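Local coordinates for hypothetical protein PH1789 (Pyrococcus horikoshii, PDB 1WR2) that is of unknown function but belongs to the ATP-grasp superfamily, combining a small four-stranded sheet with a larger six-stranded one, both antiparallel and packed with helices, at residues A[92-97]-A[108-113]; A[165-170]-A[192-197]; A[174-179]-A[185-190]. One frame throughout, in Å; residues are numbered along the deposited sequence.

Interaction 1: residues A[92-97]-A[108-113]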
# COMPACT_ATOMS: atom_id res chain seq x y z
N GLU A 92 -10.21 7.84 19.64
CA GLU A 92 -11.45 8.60 19.67
C GLU A 92 -11.49 9.59 18.51
O GLU A 92 -12.51 9.75 17.84
CB GLU A 92 -11.60 9.36 20.99
CG GLU A 92 -11.90 8.48 22.21
CD GLU A 92 -12.09 9.29 23.48
OE1 GLU A 92 -11.13 9.97 23.91
OE2 GLU A 92 -13.21 9.25 24.07
N GLU A 93 -10.37 10.26 18.27
CA GLU A 93 -10.28 11.23 17.19
C GLU A 93 -10.63 10.68 15.82
O GLU A 93 -11.51 11.23 15.14
CB GLU A 93 -8.87 11.81 17.11
CG GLU A 93 -8.59 12.89 18.11
CD GLU A 93 -7.44 13.74 17.67
OE1 GLU A 93 -7.46 14.20 16.50
OE2 GLU A 93 -6.51 13.96 18.48
N ILE A 94 -9.96 9.61 15.41
CA ILE A 94 -10.21 9.05 14.08
C ILE A 94 -11.65 8.62 13.90
O ILE A 94 -12.18 8.72 12.80
CB ILE A 94 -9.26 7.86 13.76
CG1 ILE A 94 -9.47 6.71 14.74
CG2 ILE A 94 -7.81 8.34 13.76
CD1 ILE A 94 -8.59 5.50 14.46
N HIS A 95 -12.28 8.14 14.96
CA HIS A 95 -13.68 7.74 14.84
C HIS A 95 -14.56 8.97 14.65
O HIS A 95 -15.54 8.92 13.92
CB HIS A 95 -14.13 6.94 16.06
CG HIS A 95 -13.77 5.48 15.99
ND1 HIS A 95 -12.53 5.00 16.36
CD2 HIS A 95 -14.47 4.41 15.56
CE1 HIS A 95 -12.49 3.70 16.17
NE2 HIS A 95 -13.66 3.31 15.68
N GLU A 96 -14.19 10.07 15.31
CA GLU A 96 -14.94 11.31 15.19
C GLU A 96 -14.76 11.84 13.78
O GLU A 96 -15.73 12.23 13.13
CB GLU A 96 -14.42 12.36 16.19
CG GLU A 96 -14.44 11.91 17.65
CD GLU A 96 -13.80 12.94 18.59
OE1 GLU A 96 -12.82 13.59 18.17
OE2 GLU A 96 -14.26 13.08 19.74
N ASN A 97 -13.52 11.85 13.31
CA ASN A 97 -13.21 12.34 11.97
C ASN A 97 -13.93 11.53 10.91
O ASN A 97 -14.34 12.08 9.89
CB ASN A 97 -11.70 12.31 11.73
CG ASN A 97 -10.96 13.26 12.65
OD1 ASN A 97 -11.57 13.97 13.44
ND2 ASN A 97 -9.63 13.27 12.55
N LEU A 108 -14.72 -1.27 9.74
CA LEU A 108 -14.23 -2.64 9.81
C LEU A 108 -13.23 -2.84 10.94
O LEU A 108 -12.93 -3.97 11.32
CB LEU A 108 -13.57 -3.04 8.49
CG LEU A 108 -14.49 -3.10 7.26
CD1 LEU A 108 -13.68 -3.50 6.04
CD2 LEU A 108 -15.61 -4.09 7.51
N GLY A 109 -12.71 -1.73 11.47
CA GLY A 109 -11.74 -1.82 12.54
C GLY A 109 -10.65 -0.79 12.37
O GLY A 109 -10.76 0.08 11.51
N VAL A 110 -9.60 -0.88 13.18
CA VAL A 110 -8.49 0.06 13.09
C VAL A 110 -7.17 -0.67 12.94
O VAL A 110 -6.84 -1.56 13.72
CB VAL A 110 -8.40 0.95 14.35
CG1 VAL A 110 -7.20 1.87 14.24
CG2 VAL A 110 -9.67 1.75 14.50
N LEU A 111 -6.41 -0.28 11.93
CA LEU A 111 -5.13 -0.91 11.68
C LEU A 111 -4.08 -0.30 12.60
O LEU A 111 -3.92 0.93 12.65
CB LEU A 111 -4.74 -0.73 10.21
CG LEU A 111 -3.75 -1.73 9.60
CD1 LEU A 111 -4.21 -3.14 9.91
CD2 LEU A 111 -3.67 -1.52 8.09
N VAL A 112 -3.40 -1.16 13.35
CA VAL A 112 -2.34 -0.71 14.26
C VAL A 112 -1.06 -1.16 13.57
O VAL A 112 -0.82 -2.35 13.42
CB VAL A 112 -2.42 -1.41 15.64
CG1 VAL A 112 -1.35 -0.85 16.56
CG2 VAL A 112 -3.79 -1.23 16.24
N ALA A 113 -0.24 -0.20 13.17
CA ALA A 113 1.00 -0.51 12.47
C ALA A 113 2.20 0.17 13.10
O ALA A 113 2.06 1.02 13.97
CB ALA A 113 0.88 -0.10 11.01
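Ile94 and Val110 have the nearest CA atoms across the two segments, 9.2 Å apart, where helix 84-101 rests on strand 109-114. This is helix-on-sheet packing in the smaller alpha+beta part of the ATP-grasp fold. Strand 109-114 lies within that part's four-stranded antiparallel sheet, hydrogen-bonded to Ala42 and Lys40 along one edge and to Met64 and Lys62 along the other.

Val110 is the one strand residue here that meets the helix, and both of its methyls take part. Its CB and that of Ile94 point at the opposite segment, and the two side chains meet tip to tip. The chain of Ile94 turns off between the backbone N and the carbonyl carbon (chi1 62°) and then runs straight out. This carries CD1 to the valine fork, 3.9 Å from both Val110 CG1 and Val110 CG2. Ile94 also touches Met78 of the edge strand 77-81. Val110 also packs on Leu61 of strand 59-64.

His95 adds a second, partly exposed touch. Its ND1 bonds to the carbonyl O of Trp91, one turn earlier, which limits rotation of the imidazole. The ring also meets the Trp91 ring. Held in this way, His95 CE1 lies 3.8 Å from Val110 CG2, at an oblique approach to the ring.

Interaction 2: residues A[165-170]-A[192-197]; sequences KMIQEI and DMLLKV
Ile167 of helix 160-168 and Leu194 of helix 187-203 meet where these two helices pack together, over strand 133-140 of the large sheet. Their CA atoms are 9.6 Å apart.

The Ile167 side chain branches at CB. One branch, CG1, lies beside the backbone N and comes within 3.8 Å of Leu194 CD1. The chain stays extended beyond it (chi2 179°), and the terminal CD1 is 3.9 Å from the same Leu194 methyl. Ile167 CD1 also packs on Ile190 CG2, one turn earlier on the long helix, while the second branch, Ile167 CG2, touches Leu176 CD1.

Met166 reaches Leu194 CD1 from the neighbouring position. Its CG and SD are each 4.1 Å from that methyl, so one leucine tip is touched by two residues. Beyond the pair, Met166 rests on Phe138 and Leu194 on Ile136, and the carbonyl O of Met166 bonds to Thr152 OG1 of strand 152-155.

All three touching residues are buried, and every atom in contact is carbon or thioether sulfur. Between 165-170 and 192-197 the contact therefore rests on shape and dispersion, and its geometry is set by packing alone.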
# COMPACT_ATOMS: atom_id res chain seq x y z
N LYS A 165 14.99 -1.76 -16.70
CA LYS A 165 14.92 -0.73 -17.72
C LYS A 165 13.95 0.40 -17.33
O LYS A 165 14.32 1.57 -17.37
CB LYS A 165 14.51 -1.37 -19.04
CG LYS A 165 14.69 -0.51 -20.28
CD LYS A 165 14.42 -1.34 -21.54
CE LYS A 165 14.41 -0.50 -22.81
NZ LYS A 165 14.06 -1.33 -23.99
N MET A 166 12.72 0.06 -16.94
CA MET A 166 11.76 1.11 -16.59
C MET A 166 12.21 1.90 -15.36
O MET A 166 11.77 3.03 -15.15
CB MET A 166 10.36 0.51 -16.37
CG MET A 166 10.20 -0.37 -15.16
SD MET A 166 8.61 -1.23 -15.19
CE MET A 166 7.46 0.15 -15.01
N ILE A 167 13.09 1.32 -14.55
CA ILE A 167 13.59 2.03 -13.38
C ILE A 167 14.61 3.06 -13.84
O ILE A 167 14.70 4.16 -13.29
CB ILE A 167 14.27 1.07 -12.38
CG1 ILE A 167 13.26 0.05 -11.85
CG2 ILE A 167 14.85 1.87 -11.22
CD1 ILE A 167 13.86 -0.95 -10.85
N GLN A 168 15.38 2.71 -14.87
CA GLN A 168 16.41 3.60 -15.38
C GLN A 168 15.88 4.69 -16.30
O GLN A 168 16.55 5.71 -16.51
CB GLN A 168 17.47 2.77 -16.13
CG GLN A 168 18.03 1.64 -15.29
CD GLN A 168 19.08 0.83 -16.02
OE1 GLN A 168 18.95 0.57 -17.22
NE2 GLN A 168 20.12 0.41 -15.30
N GLU A 169 14.68 4.49 -16.84
CA GLU A 169 14.08 5.44 -17.75
C GLU A 169 13.46 6.69 -17.11
O GLU A 169 13.21 7.68 -17.80
CB GLU A 169 13.02 4.73 -18.61
CG GLU A 169 13.57 3.56 -19.40
CD GLU A 169 12.53 2.90 -20.29
OE1 GLU A 169 11.36 2.79 -19.86
OE2 GLU A 169 12.88 2.49 -21.41
N ILE A 170 13.20 6.67 -15.80
CA ILE A 170 12.61 7.84 -15.16
C ILE A 170 13.65 8.95 -15.06
O ILE A 170 14.83 8.69 -14.86
CB ILE A 170 12.07 7.53 -13.73
CG1 ILE A 170 13.20 7.00 -12.84
CG2 ILE A 170 10.90 6.54 -13.81
CD1 ILE A 170 12.78 6.81 -11.39
N ASP A 192 12.63 -6.45 -7.65
CA ASP A 192 11.90 -7.59 -7.10
C ASP A 192 10.42 -7.23 -6.89
O ASP A 192 9.54 -8.05 -7.17
CB ASP A 192 12.54 -8.04 -5.79
CG ASP A 192 11.94 -9.35 -5.27
OD1 ASP A 192 11.98 -10.36 -6.01
OD2 ASP A 192 11.43 -9.35 -4.13
N MET A 193 10.14 -6.03 -6.40
CA MET A 193 8.75 -5.62 -6.18
C MET A 193 7.99 -5.54 -7.49
O MET A 193 6.85 -6.00 -7.58
CB MET A 193 8.68 -4.27 -5.48
CG MET A 193 8.79 -4.36 -3.98
SD MET A 193 8.39 -2.78 -3.22
CE MET A 193 9.95 -1.92 -3.46
N LEU A 194 8.60 -4.95 -8.50
CA LEU A 194 7.96 -4.82 -9.80
C LEU A 194 7.60 -6.20 -10.38
O LEU A 194 6.52 -6.39 -10.94
CB LEU A 194 8.87 -4.05 -10.77
CG LEU A 194 8.96 -2.53 -10.61
CD1 LEU A 194 10.12 -2.00 -11.45
CD2 LEU A 194 7.62 -1.88 -11.02
N LEU A 195 8.51 -7.16 -10.25
CA LEU A 195 8.26 -8.50 -10.78
C LEU A 195 7.17 -9.21 -10.00
O LEU A 195 6.34 -9.92 -10.57
CB LEU A 195 9.55 -9.34 -10.77
CG LEU A 195 10.68 -8.89 -11.71
CD1 LEU A 195 11.87 -9.83 -11.53
CD2 LEU A 195 10.21 -8.90 -13.17
N LYS A 196 7.16 -9.03 -8.68
CA LYS A 196 6.13 -9.65 -7.86
C LYS A 196 4.77 -9.03 -8.16
O LYS A 196 3.76 -9.73 -8.24
CB LYS A 196 6.49 -9.53 -6.37
CG LYS A 196 7.56 -10.54 -5.94
CD LYS A 196 8.00 -10.38 -4.49
CE LYS A 196 8.89 -11.55 -4.07
NZ LYS A 196 9.78 -11.21 -2.92
N VAL A 197 4.71 -7.72 -8.34
CA VAL A 197 3.43 -7.10 -8.66
C VAL A 197 2.96 -7.59 -10.03
O VAL A 197 1.77 -7.85 -10.24
CB VAL A 197 3.51 -5.56 -8.69
CG1 VAL A 197 2.22 -4.96 -9.27
CG2 VAL A 197 3.74 -5.04 -7.28

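Interaction 3: residues A[174-179]-A[185-190]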
# COMPACT_ATOMS: atom_id res chain seq x y z
N PRO A 174 18.84 9.31 -11.64
CA PRO A 174 20.11 9.70 -11.01
C PRO A 174 19.98 9.82 -9.50
O PRO A 174 20.92 9.55 -8.75
CB PRO A 174 20.43 11.03 -11.67
CG PRO A 174 19.91 10.82 -13.06
CD PRO A 174 18.56 10.18 -12.79
N ILE A 175 18.80 10.23 -9.05
CA ILE A 175 18.54 10.38 -7.62
C ILE A 175 18.60 9.04 -6.90
O ILE A 175 19.11 8.95 -5.77
CB ILE A 175 17.16 11.03 -7.40
CG1 ILE A 175 17.16 12.44 -8.00
CG2 ILE A 175 16.83 11.07 -5.92
CD1 ILE A 175 15.81 13.12 -7.98
N LEU A 176 18.10 7.99 -7.54
CA LEU A 176 18.11 6.66 -6.95
C LEU A 176 19.52 6.09 -6.93
O LEU A 176 19.89 5.36 -6.01
CB LEU A 176 17.21 5.72 -7.74
CG LEU A 176 15.71 6.03 -7.78
CD1 LEU A 176 15.00 4.99 -8.64
CD2 LEU A 176 15.16 6.03 -6.37
N ALA A 177 20.30 6.42 -7.96
CA ALA A 177 21.67 5.94 -8.06
C ALA A 177 22.54 6.63 -7.02
O ALA A 177 23.63 6.16 -6.70
CB ALA A 177 22.21 6.19 -9.46
N GLY A 178 22.06 7.76 -6.51
CA GLY A 178 22.81 8.51 -5.52
C GLY A 178 23.61 9.64 -6.14
O GLY A 178 24.69 9.41 -6.69
N ALA A 179 23.08 10.86 -6.06
CA ALA A 179 23.76 12.02 -6.62
C ALA A 179 24.59 12.73 -5.55
O ALA A 179 25.79 12.47 -5.40
CB ALA A 179 22.73 12.98 -7.20
N ALA A 185 19.98 3.81 -3.76
CA ALA A 185 18.87 3.08 -3.18
C ALA A 185 19.01 1.62 -3.56
O ALA A 185 19.84 1.27 -4.40
CB ALA A 185 17.55 3.64 -3.71
N ASP A 186 18.22 0.76 -2.93
CA ASP A 186 18.28 -0.66 -3.23
C ASP A 186 17.49 -0.96 -4.50
O ASP A 186 16.32 -1.35 -4.43
CB ASP A 186 17.72 -1.47 -2.06
CG ASP A 186 18.02 -2.95 -2.18
OD1 ASP A 186 17.93 -3.49 -3.30
OD2 ASP A 186 18.35 -3.58 -1.15
N ILE A 187 18.12 -0.79 -5.65
CA ILE A 187 17.48 -1.02 -6.94
C ILE A 187 16.95 -2.44 -7.10
O ILE A 187 15.83 -2.63 -7.57
CB ILE A 187 18.46 -0.76 -8.10
CG1 ILE A 187 19.05 0.65 -7.98
CG2 ILE A 187 17.75 -0.94 -9.44
CD1 ILE A 187 18.03 1.74 -7.98
N ASP A 188 17.76 -3.42 -6.73
CA ASP A 188 17.37 -4.82 -6.83
C ASP A 188 16.08 -5.09 -6.07
O ASP A 188 15.26 -5.92 -6.48
CB ASP A 188 18.49 -5.71 -6.28
CG ASP A 188 19.73 -5.69 -7.16
OD1 ASP A 188 20.24 -4.59 -7.46
OD2 ASP A 188 20.20 -6.78 -7.55
N ALA A 189 15.90 -4.39 -4.96
CA ALA A 189 14.70 -4.54 -4.16
C ALA A 189 13.52 -4.00 -4.97
O ALA A 189 12.43 -4.58 -4.97
CB ALA A 189 14.84 -3.77 -2.85
N ILE A 190 13.74 -2.89 -5.66
CA ILE A 190 12.67 -2.33 -6.47
C ILE A 190 12.34 -3.29 -7.60
O ILE A 190 11.17 -3.54 -7.89
CB ILE A 190 13.06 -0.98 -7.07
CG1 ILE A 190 13.44 -0.02 -5.95
CG2 ILE A 190 11.90 -0.43 -7.88
CD1 ILE A 190 13.96 1.31 -6.44
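Leu176 and Ala185 meet where the short helix 173-177 approaches the start of helix 187-203, in the larger alpha+beta part of the ATP-grasp fold. The second helix opens with an N-cap. The connection between the helices has two residues that are not modelled.

The first shell is one backbone bond with apolar packing beside it. Ala185 N donates to Leu176 O at 2.7 Å, and the N-H...O angle of 166° is close to straight. The donor lies almost in line with the carbonyl. Next to this bond, Leu176 CD2 is 4.3 Å from Ala185 CB. Ile187 comes in at the base of the leucine. Rotation about its CB-CG1 bond (chi2 -58°) folds the chain and brings Ile187 CD1 to 4.1 Å from Leu176 CB. Ile190, one turn further on, makes a looser contact, with its CD1 4.4 Å from Leu176 CD1.

Around this shell lie the end of the short helix and the sheet. Gly178 follows the short helix with a positive phi, and its N makes only weak bonds back to Pro174 O and Ile175 O. Ala185 packs on Val218 of strand 208-218. Leu176 lies on Phe138 and Leu140 of strand 133-140, so the sheet backs the contact.

Asp186 positions the start of the long helix. It is the centre of an inverse gamma turn, in which Ile187 N bonds weakly to Ala185 O. Its carboxylate is gripped at both oxygens. OD2 accepts from Gly224 N. The helix N-terminus would probably favour the negative charge of the carboxylate. Asp186 OD1 takes the capping bond from Ala189 N at 2.8 Å, met from above the carboxylate plane with an N-H...O angle of 141°.

Interaction 1 comes first along the chain and lies on the four-stranded sheet. Interactions 2 and 3 follow on the six-stranded sheet, on the opposite side of the chain's centre. The centre of interaction 1 is about 34 Å from that of interaction 2 and about 35 Å from that of interaction 3, and it touches neither. The other two centres are about 11 Å apart. Both use helix 187-203, against helix 160-168 in one case and the next helix, 173-177, in the other. The chain closes interaction 3 between the two segments of interaction 2. The three helices thus share one apolar core, while interaction 1 belongs to the smaller sheet and does not join that core.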